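Local coordinates for protein hydroxyethylthiazole kinase (Pyrococcus horikoshii, PDB 3HPD) that probably phosphorylates the hydroxyl group of 4-methyl-5-beta-hydroxyethylthiazole with ATP in the presence of magnesium, feeding the thiazole into thiamine diphosphate biosynthesis, at residues T29-L34 against P41-A46; A217-G222 against T256-R261; G122-L127 against V162-A167. All coordinates share one frame; numbering follows the deposited sequence.

Contact 1. Residues T29-L34 against P41-A46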
loop_
_atom_site.group_PDB
_atom_site.type_symbol
_atom_site.label_atom_id
_atom_site.label_comp_id
_atom_site.label_asym_id
_atom_site.label_seq_id
_atom_site.Cartn_x
_atom_site.Cartn_y
_atom_site.Cartn_z
ATOM N N THR A 29 -0.730 0.908 5.757
ATOM C CA THR A 29 -0.254 1.861 6.714
ATOM C C THR A 29 -1.149 1.979 7.975
ATOM O O THR A 29 -0.656 1.874 9.109
ATOM C CB THR A 29 -0.065 3.164 5.904
ATOM O OG1 THR A 29 1.326 3.499 5.846
ATOM C CG2 THR A 29 -0.899 4.240 6.410
ATOM N N THR A 30 -2.458 2.145 7.803
ATOM C CA THR A 30 -3.344 2.250 8.966
ATOM C C THR A 30 -3.554 0.897 9.647
ATOM O O THR A 30 -3.789 0.832 10.859
ATOM C CB THR A 30 -4.723 2.853 8.589
ATOM O OG1 THR A 30 -5.353 2.047 7.585
ATOM C CG2 THR A 30 -4.554 4.272 8.065
ATOM N N ALA A 31 -3.465 -0.182 8.873
ATOM C CA ALA A 31 -3.621 -1.521 9.428
ATOM C C ALA A 31 -2.455 -1.797 10.368
ATOM O O ALA A 31 -2.644 -2.296 11.477
ATOM C CB ALA A 31 -3.644 -2.560 8.317
ATOM N N ASN A 32 -1.246 -1.466 9.921
ATOM C CA ASN A 32 -0.070 -1.685 10.745
ATOM C C ASN A 32 -0.009 -0.740 11.936
ATOM O O ASN A 32 0.562 -1.081 12.971
ATOM C CB ASN A 32 1.205 -1.576 9.909
ATOM C CG ASN A 32 1.500 -2.850 9.149
ATOM O OD1 ASN A 32 1.252 -3.948 9.653
ATOM N ND2 ASN A 32 2.041 -2.718 7.944
ATOM N N ALA A 33 -0.593 0.446 11.799
ATOM C CA ALA A 33 -0.609 1.390 12.909
ATOM C C ALA A 33 -1.498 0.792 14.001
ATOM O O ALA A 33 -1.154 0.821 15.185
ATOM C CB ALA A 33 -1.150 2.743 12.453
ATOM N N LEU A 34 -2.642 0.243 13.599
ATOM C CA LEU A 34 -3.558 -0.369 14.555
ATOM C C LEU A 34 -2.923 -1.580 15.234
ATOM O O LEU A 34 -3.043 -1.747 16.446
ATOM C CB LEU A 34 -4.864 -0.777 13.861
ATOM C CG LEU A 34 -5.878 0.359 13.695
ATOM C CD1 LEU A 34 -6.934 -0.011 12.663
ATOM C CD2 LEU A 34 -6.518 0.654 15.046
ATOM N N PRO A 41 -7.008 -4.726 12.943
ATOM C CA PRO A 41 -7.710 -4.084 11.833
ATOM C C PRO A 41 -8.376 -5.086 10.902
ATOM O O PRO A 41 -7.998 -6.255 10.848
ATOM C CB PRO A 41 -6.590 -3.360 11.112
ATOM C CG PRO A 41 -5.489 -4.399 11.175
ATOM C CD PRO A 41 -5.573 -4.884 12.626
ATOM N N VAL A 42 -9.377 -4.610 10.180
ATOM C CA VAL A 42 -10.044 -5.408 9.168
ATOM C C VAL A 42 -10.533 -4.411 8.134
ATOM O O VAL A 42 -11.274 -3.480 8.456
ATOM C CB VAL A 42 -11.237 -6.247 9.711
ATOM C CG1 VAL A 42 -12.306 -5.354 10.322
ATOM C CG2 VAL A 42 -11.826 -7.077 8.569
ATOM N N MET A 43 -10.066 -4.576 6.902
ATOM C CA MET A 43 -10.466 -3.703 5.807
ATOM C C MET A 43 -11.459 -4.462 4.932
ATOM O O MET A 43 -11.138 -5.522 4.393
ATOM C CB MET A 43 -9.247 -3.288 4.975
ATOM C CG MET A 43 -8.469 -2.094 5.531
ATOM S SD MET A 43 -7.823 -2.350 7.192
ATOM C CE MET A 43 -6.985 -0.785 7.470
ATOM N N ALA A 44 -12.669 -3.928 4.811
ATOM C CA ALA A 44 -13.709 -4.557 4.006
ATOM C C ALA A 44 -14.689 -3.494 3.532
ATOM O O ALA A 44 -14.992 -2.545 4.260
ATOM C CB ALA A 44 -14.435 -5.616 4.822
ATOM N N HIS A 45 -15.198 -3.660 2.317
ATOM C CA HIS A 45 -16.122 -2.685 1.753
ATOM C C HIS A 45 -17.287 -3.298 0.973
ATOM O O HIS A 45 -18.276 -2.621 0.709
ATOM C CB HIS A 45 -15.360 -1.742 0.820
ATOM C CG HIS A 45 -14.792 -2.426 -0.385
ATOM N ND1 HIS A 45 -13.697 -3.259 -0.319
ATOM C CD2 HIS A 45 -15.209 -2.451 -1.674
ATOM C CE1 HIS A 45 -13.465 -3.773 -1.516
ATOM N NE2 HIS A 45 -14.368 -3.300 -2.354
ATOM N N ALA A 46 -17.168 -4.566 0.593
ATOM C CA ALA A 46 -18.222 -5.209 -0.190
ATOM C C ALA A 46 -19.579 -5.151 0.499
ATOM O O ALA A 46 -19.719 -5.544 1.657
ATOM C CB ALA A 46 -17.847 -6.663 -0.493
#
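The terminal methyl of M43 is aimed at the helix residues T30 and A31, and P41, two positions earlier on the same strand, fills the next step between A31 and L34. M43 CE comes to 3.3 Å from T30 OG1 and also rests beside A31, with CE 3.9 Å from A31 CB. Its chain starts beside the backbone N and bends at chi2 (59°), after which CG-SD-CE runs out straight, so the thioether reaches the helix with its methyl leading. P41 works differently. Its ring carbon CG packs 3.6 Å from the carbonyl oxygen of A31 and touches A31 CB as well, while P41 CB takes the methyl L34 CD1 at 3.7 Å, the leucine and the proline ring lying alongside each other and running in opposed directions.

A second shell positions these groups. T30 OG1 gives its proton to the carbonyl oxygen of V26, one turn back, which fixes the hydroxyl where the methionine methyl meets it; L34 is backed by A199 and A203 of helix 193-205. On the strand, V42 points away from the helix and its backbone pairs with V18 and N20 of strand 17-21. Helix 27-37 is the crossover between strands 17-21 and 40-43 of a beta-alpha-beta unit, its short segment running at 159° to the strand with axes 8.4 Å apart. A31 also packs on T191 of a second subunit.

No hydrogen bond spans the two segments, and apolar packing carries the contact. M43 is predicted to bind substrate, so through its terminal methyl the helix is packed against a residue that probably lines the substrate site. The approach of CE to a hydroxyl oxygen whose proton is already committed would suit a methyl slightly polarised by the neighbouring sulfur.

Contact 2. Residues A217-G222 against T256-R261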
loop_
_atom_site.group_PDB
_atom_site.type_symbol
_atom_site.label_atom_id
_atom_site.label_comp_id
_atom_site.label_asym_id
_atom_site.label_seq_id
_atom_site.Cartn_x
_atom_site.Cartn_y
_atom_site.Cartn_z
ATOM N N ALA A 217 -5.956 9.404 21.335
ATOM C CA ALA A 217 -5.348 9.013 20.066
ATOM C C ALA A 217 -4.339 10.057 19.601
ATOM O O ALA A 217 -3.250 9.721 19.139
ATOM C CB ALA A 217 -6.425 8.824 19.007
ATOM N N LEU A 218 -4.707 11.327 19.735
ATOM C CA LEU A 218 -3.840 12.422 19.318
ATOM C C LEU A 218 -2.586 12.529 20.174
ATOM O O LEU A 218 -1.501 12.793 19.660
ATOM C CB LEU A 218 -4.620 13.741 19.341
ATOM C CG LEU A 218 -5.628 13.878 18.195
ATOM C CD1 LEU A 218 -6.710 14.881 18.558
ATOM C CD2 LEU A 218 -4.897 14.293 16.923
ATOM N N VAL A 219 -2.731 12.321 21.479
ATOM C CA VAL A 219 -1.586 12.388 22.378
ATOM C C VAL A 219 -0.653 11.210 22.115
ATOM O O VAL A 219 0.558 11.377 21.976
ATOM C CB VAL A 219 -2.038 12.365 23.855
ATOM C CG1 VAL A 219 -0.846 12.110 24.772
ATOM C CG2 VAL A 219 -2.702 13.693 24.203
ATOM N N THR A 220 -1.226 10.016 22.037
ATOM C CA THR A 220 -0.434 8.818 21.790
ATOM C C THR A 220 0.335 8.907 20.475
ATOM O O THR A 220 1.534 8.630 20.430
ATOM C CB THR A 220 -1.332 7.564 21.773
ATOM O OG1 THR A 220 -1.918 7.391 23.069
ATOM C CG2 THR A 220 -0.521 6.327 21.430
ATOM N N PHE A 221 -0.348 9.296 19.405
ATOM C CA PHE A 221 0.310 9.389 18.103
ATOM C C PHE A 221 1.313 10.537 18.067
ATOM O O PHE A 221 2.380 10.426 17.457
ATOM C CB PHE A 221 -0.724 9.584 16.992
ATOM C CG PHE A 221 -0.142 9.514 15.610
ATOM C CD1 PHE A 221 0.233 8.291 15.064
ATOM C CD2 PHE A 221 0.061 10.673 14.867
ATOM C CE1 PHE A 221 0.797 8.218 13.790
ATOM C CE2 PHE A 221 0.626 10.613 13.590
ATOM C CZ PHE A 221 0.996 9.384 13.054
ATOM N N GLY A 222 0.958 11.643 18.714
ATOM C CA GLY A 222 1.841 12.796 18.750
ATOM C C GLY A 222 3.148 12.468 19.446
ATOM O O GLY A 222 4.221 12.900 19.019
ATOM N N THR A 256 5.884 11.173 30.959
ATOM C CA THR A 256 7.000 12.071 30.702
ATOM C C THR A 256 6.919 12.926 29.433
ATOM O O THR A 256 7.541 13.987 29.372
ATOM C CB THR A 256 8.332 11.287 30.680
ATOM O OG1 THR A 256 8.230 10.191 29.763
ATOM C CG2 THR A 256 8.655 10.743 32.066
ATOM N N TYR A 257 6.156 12.485 28.433
ATOM C CA TYR A 257 6.053 13.237 27.178
ATOM C C TYR A 257 4.734 13.941 26.872
ATOM O O TYR A 257 4.710 14.883 26.083
ATOM C CB TYR A 257 6.377 12.336 25.980
ATOM C CG TYR A 257 7.849 12.137 25.710
ATOM C CD1 TYR A 257 8.601 11.231 26.456
ATOM C CD2 TYR A 257 8.491 12.850 24.696
ATOM C CE1 TYR A 257 9.955 11.035 26.197
ATOM C CE2 TYR A 257 9.849 12.663 24.430
ATOM C CZ TYR A 257 10.572 11.753 25.184
ATOM O OH TYR A 257 11.905 11.553 24.915
ATOM N N ALA A 258 3.642 13.491 27.476
ATOM C CA ALA A 258 2.341 14.090 27.198
ATOM C C ALA A 258 2.261 15.599 27.413
ATOM O O ALA A 258 2.687 16.122 28.444
ATOM C CB ALA A 258 1.255 13.388 28.025
ATOM N N LYS A 259 1.721 16.290 26.412
ATOM C CA LYS A 259 1.522 17.735 26.458
ATOM C C LYS A 259 0.066 17.945 26.058
ATOM O O LYS A 259 -0.252 18.067 24.876
ATOM C CB LYS A 259 2.437 18.451 25.460
ATOM C CG LYS A 259 3.921 18.220 25.676
ATOM C CD LYS A 259 4.742 19.106 24.747
ATOM C CE LYS A 259 6.233 18.842 24.885
ATOM N NZ LYS A 259 6.686 18.941 26.299
ATOM N N VAL A 260 -0.817 17.969 27.051
ATOM C CA VAL A 260 -2.243 18.128 26.801
ATOM C C VAL A 260 -2.912 18.847 27.968
ATOM O O VAL A 260 -2.519 18.673 29.117
ATOM C CB VAL A 260 -2.915 16.744 26.603
ATOM C CG1 VAL A 260 -2.585 15.833 27.777
ATOM C CG2 VAL A 260 -4.424 16.898 26.467
ATOM N N ARG A 261 -3.924 19.652 27.670
ATOM C CA ARG A 261 -4.629 20.382 28.714
ATOM C C ARG A 261 -6.083 20.616 28.342
ATOM O O ARG A 261 -6.430 20.680 27.162
ATOM C CB ARG A 261 -3.950 21.732 28.966
ATOM C CG ARG A 261 -3.843 22.620 27.730
ATOM C CD ARG A 261 -3.137 23.937 28.050
ATOM N NE ARG A 261 -3.984 24.862 28.800
ATOM C CZ ARG A 261 -4.821 25.732 28.242
ATOM N NH1 ARG A 261 -4.924 25.803 26.922
ATOM N NH2 ARG A 261 -5.559 26.528 29.004
#
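V219 meets A258 and V260 where helix 210-231 covers the last strand of the sheet, an alpha-on-beta packing within the ribokinase-like fold. The valine can be followed outward atom by atom. The bond to CB is directed at the partner segment, yet CB stands back from it, V219 CB lying 5.2 Å from V260 CB, and leaves the touching to the two methyls. CG1 lies anti to the backbone N (chi1 167°) and is directed at A258, reaching the CB of that alanine at 4.1 Å. CG2, beside the backbone N, turns the other way and settles against V260, 3.9 Å from its CB. The fork of one branched side chain therefore spans the joint between helix 251-257 and strand 260-263, one methyl for the residue that leaves the helix and one for the first residue of the strand.

The two valine side chains lie roughly perpendicular, and V260 is also supported by T215, one turn earlier than V219 on the same helix. The turn itself is fastened by N182, which V219 touches too: N182 ND2 hydrogen-bonds to the carbonyl oxygen of Y257 and N182 OD1 receives the backbone N-H of K259, bracketing A258. Beyond it, K259 and R261 pair through their backbones with Y181 and A179, which joins strand 260-263 antiparallel to strand 177-180 at the edge of the sheet. The contact is small and purely apolar, burying 110 Å² over both segments. On V260 the methyl CG1 sits between its backbone N and carbonyl carbon, and from there it approaches V219 CG2 to 4.2 Å.

Contact 3. Residues G122-L127 against V162-A167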
loop_
_atom_site.group_PDB
_atom_site.type_symbol
_atom_site.label_atom_id
_atom_site.label_comp_id
_atom_site.label_asym_id
_atom_site.label_seq_id
_atom_site.Cartn_x
_atom_site.Cartn_y
_atom_site.Cartn_z
ATOM N N GLY A 122 -8.794 23.236 7.159
ATOM C CA GLY A 122 -9.490 23.443 5.901
ATOM C C GLY A 122 -10.677 22.523 5.686
ATOM O O GLY A 122 -11.740 22.962 5.238
ATOM N N GLU A 123 -10.504 21.246 6.010
ATOM C CA GLU A 123 -11.567 20.261 5.834
ATOM C C GLU A 123 -12.762 20.518 6.740
ATOM O O GLU A 123 -13.902 20.526 6.280
ATOM C CB GLU A 123 -11.018 18.847 6.072
ATOM C CG GLU A 123 -9.848 18.496 5.154
ATOM C CD GLU A 123 -9.151 17.199 5.531
ATOM O OE1 GLU A 123 -9.116 16.859 6.734
ATOM O OE2 GLU A 123 -8.611 16.526 4.622
ATOM N N ILE A 124 -12.512 20.735 8.028
ATOM C CA ILE A 124 -13.608 20.979 8.954
ATOM C C ILE A 124 -14.282 22.329 8.705
ATOM O O ILE A 124 -15.497 22.450 8.825
ATOM C CB ILE A 124 -13.135 20.907 10.422
ATOM C CG1 ILE A 124 -12.449 19.562 10.683
ATOM C CG2 ILE A 124 -14.325 21.076 11.360
ATOM C CD1 ILE A 124 -13.289 18.343 10.301
ATOM N N SER A 125 -13.501 23.343 8.346
ATOM C CA SER A 125 -14.086 24.653 8.090
ATOM C C SER A 125 -14.976 24.590 6.850
ATOM O O SER A 125 -16.011 25.247 6.787
ATOM C CB SER A 125 -12.990 25.708 7.909
ATOM O OG SER A 125 -12.160 25.405 6.805
ATOM N N ALA A 126 -14.576 23.786 5.870
ATOM C CA ALA A 126 -15.358 23.642 4.646
ATOM C C ALA A 126 -16.682 22.933 4.930
ATOM O O ALA A 126 -17.712 23.268 4.344
ATOM C CB ALA A 126 -14.563 22.871 3.601
ATOM N N LEU A 127 -16.651 21.954 5.830
ATOM C CA LEU A 127 -17.854 21.205 6.184
ATOM C C LEU A 127 -18.839 22.057 6.976
ATOM O O LEU A 127 -20.047 21.989 6.757
ATOM C CB LEU A 127 -17.490 19.962 7.002
ATOM C CG LEU A 127 -16.718 18.860 6.270
ATOM C CD1 LEU A 127 -16.354 17.752 7.251
ATOM C CD2 LEU A 127 -17.568 18.308 5.132
ATOM N N VAL A 162 -15.521 16.483 17.677
ATOM C CA VAL A 162 -14.742 16.907 16.529
ATOM C C VAL A 162 -13.320 17.234 16.928
ATOM O O VAL A 162 -13.065 17.752 18.016
ATOM C CB VAL A 162 -15.358 18.164 15.863
ATOM C CG1 VAL A 162 -14.446 18.670 14.747
ATOM C CG2 VAL A 162 -16.743 17.839 15.321
ATOM N N ALA A 163 -12.393 16.909 16.038
ATOM C CA ALA A 163 -10.996 17.209 16.263
ATOM C C ALA A 163 -10.495 17.949 15.033
ATOM O O ALA A 163 -10.678 17.490 13.905
ATOM C CB ALA A 163 -10.187 15.926 16.466
ATOM N N VAL A 164 -9.913 19.120 15.260
ATOM C CA VAL A 164 -9.328 19.906 14.188
ATOM C C VAL A 164 -7.834 19.776 14.465
ATOM O O VAL A 164 -7.317 20.327 15.437
ATOM C CB VAL A 164 -9.744 21.391 14.251
ATOM C CG1 VAL A 164 -8.994 22.179 13.185
ATOM C CG2 VAL A 164 -11.245 21.521 14.029
ATOM N N THR A 165 -7.152 19.012 13.623
ATOM C CA THR A 165 -5.729 18.773 13.797
ATOM C C THR A 165 -4.847 19.895 13.252
ATOM O O THR A 165 -5.231 20.609 12.329
ATOM C CB THR A 165 -5.336 17.441 13.138
ATOM O OG1 THR A 165 -5.614 17.500 11.734
ATOM C CG2 THR A 165 -6.138 16.300 13.745
ATOM N N GLY A 166 -3.664 20.039 13.843
ATOM C CA GLY A 166 -2.723 21.063 13.424
ATOM C C GLY A 166 -1.517 21.051 14.346
ATOM O O GLY A 166 -1.329 20.091 15.096
ATOM N N ALA A 167 -0.693 22.099 14.291
ATOM C CA ALA A 167 0.483 22.184 15.153
ATOM C C ALA A 167 -0.020 21.874 16.560
ATOM O O ALA A 167 0.601 21.125 17.313
ATOM C CB ALA A 167 1.083 23.585 15.092
#
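With chi1 at -55°, I124 sets CG1 beside its backbone N and CG2 anti to it, and this splay presents both branches to the valines V162 and V164 of the strand. V164 answers with CG2, the methyl that lies anti to its carbonyl carbon, and V162 with CG1, anti to its backbone N (chi1 174°). V164 CG2 is lodged against the root of the isoleucine: it is 4.1 Å from I124 CG1 and at much the same distance from CB and CG2, so a single methyl fits over the branch point. The I124 and V164 side chains meet at a slant. I124 CG2 extends the contact to V162, meeting CG1 at 4.2 Å as these side chains run alongside in opposed senses. A bend at chi2 carries CD1 away from V164, leaving it 5.3 Å from V164 CG2.

Between the valines, A163 turns its CB to the other face of the sheet, and its carbonyl oxygen grazes I124 CG1 at 4.2 Å. The alternation is that of a strand with helices on both sides, and within these segments helix 121-131 contributes only I124. The segment axes stand 8.7 Å apart at 133°.

One step past V164 comes T165, a predicted ATP-binding residue, so the packing probably lies just behind the ATP site. L117 of the parallel strand 116-120 touches both I124 and V162. Helix 144-157 closes the same side, with A154 against I124 and V162 and T151 against V164, while T214 of helix 210-231 covers A163 from the opposite face.

How the contacts relate
From the N terminus, contact 1 comes first and closes the shortest loop, folding strand 40-43 back along helix 27-37 at one edge of the sheet. Contact 3 follows, returning the chain from helix 121-131 to strand 161-165 after a long excursion through helix 144-157. Contact 2 closes last, bringing the C-terminal strand at the other edge under helix 210-231. The three loops follow one another in series, none nesting or crossing, yet all serve one sheet. Contacts 2 and 3 meet directly, L218 CD2 lying 4.0 Å from T165 CG2, whereas contact 1 touches neither and its centre is about 23 Å from each of theirs.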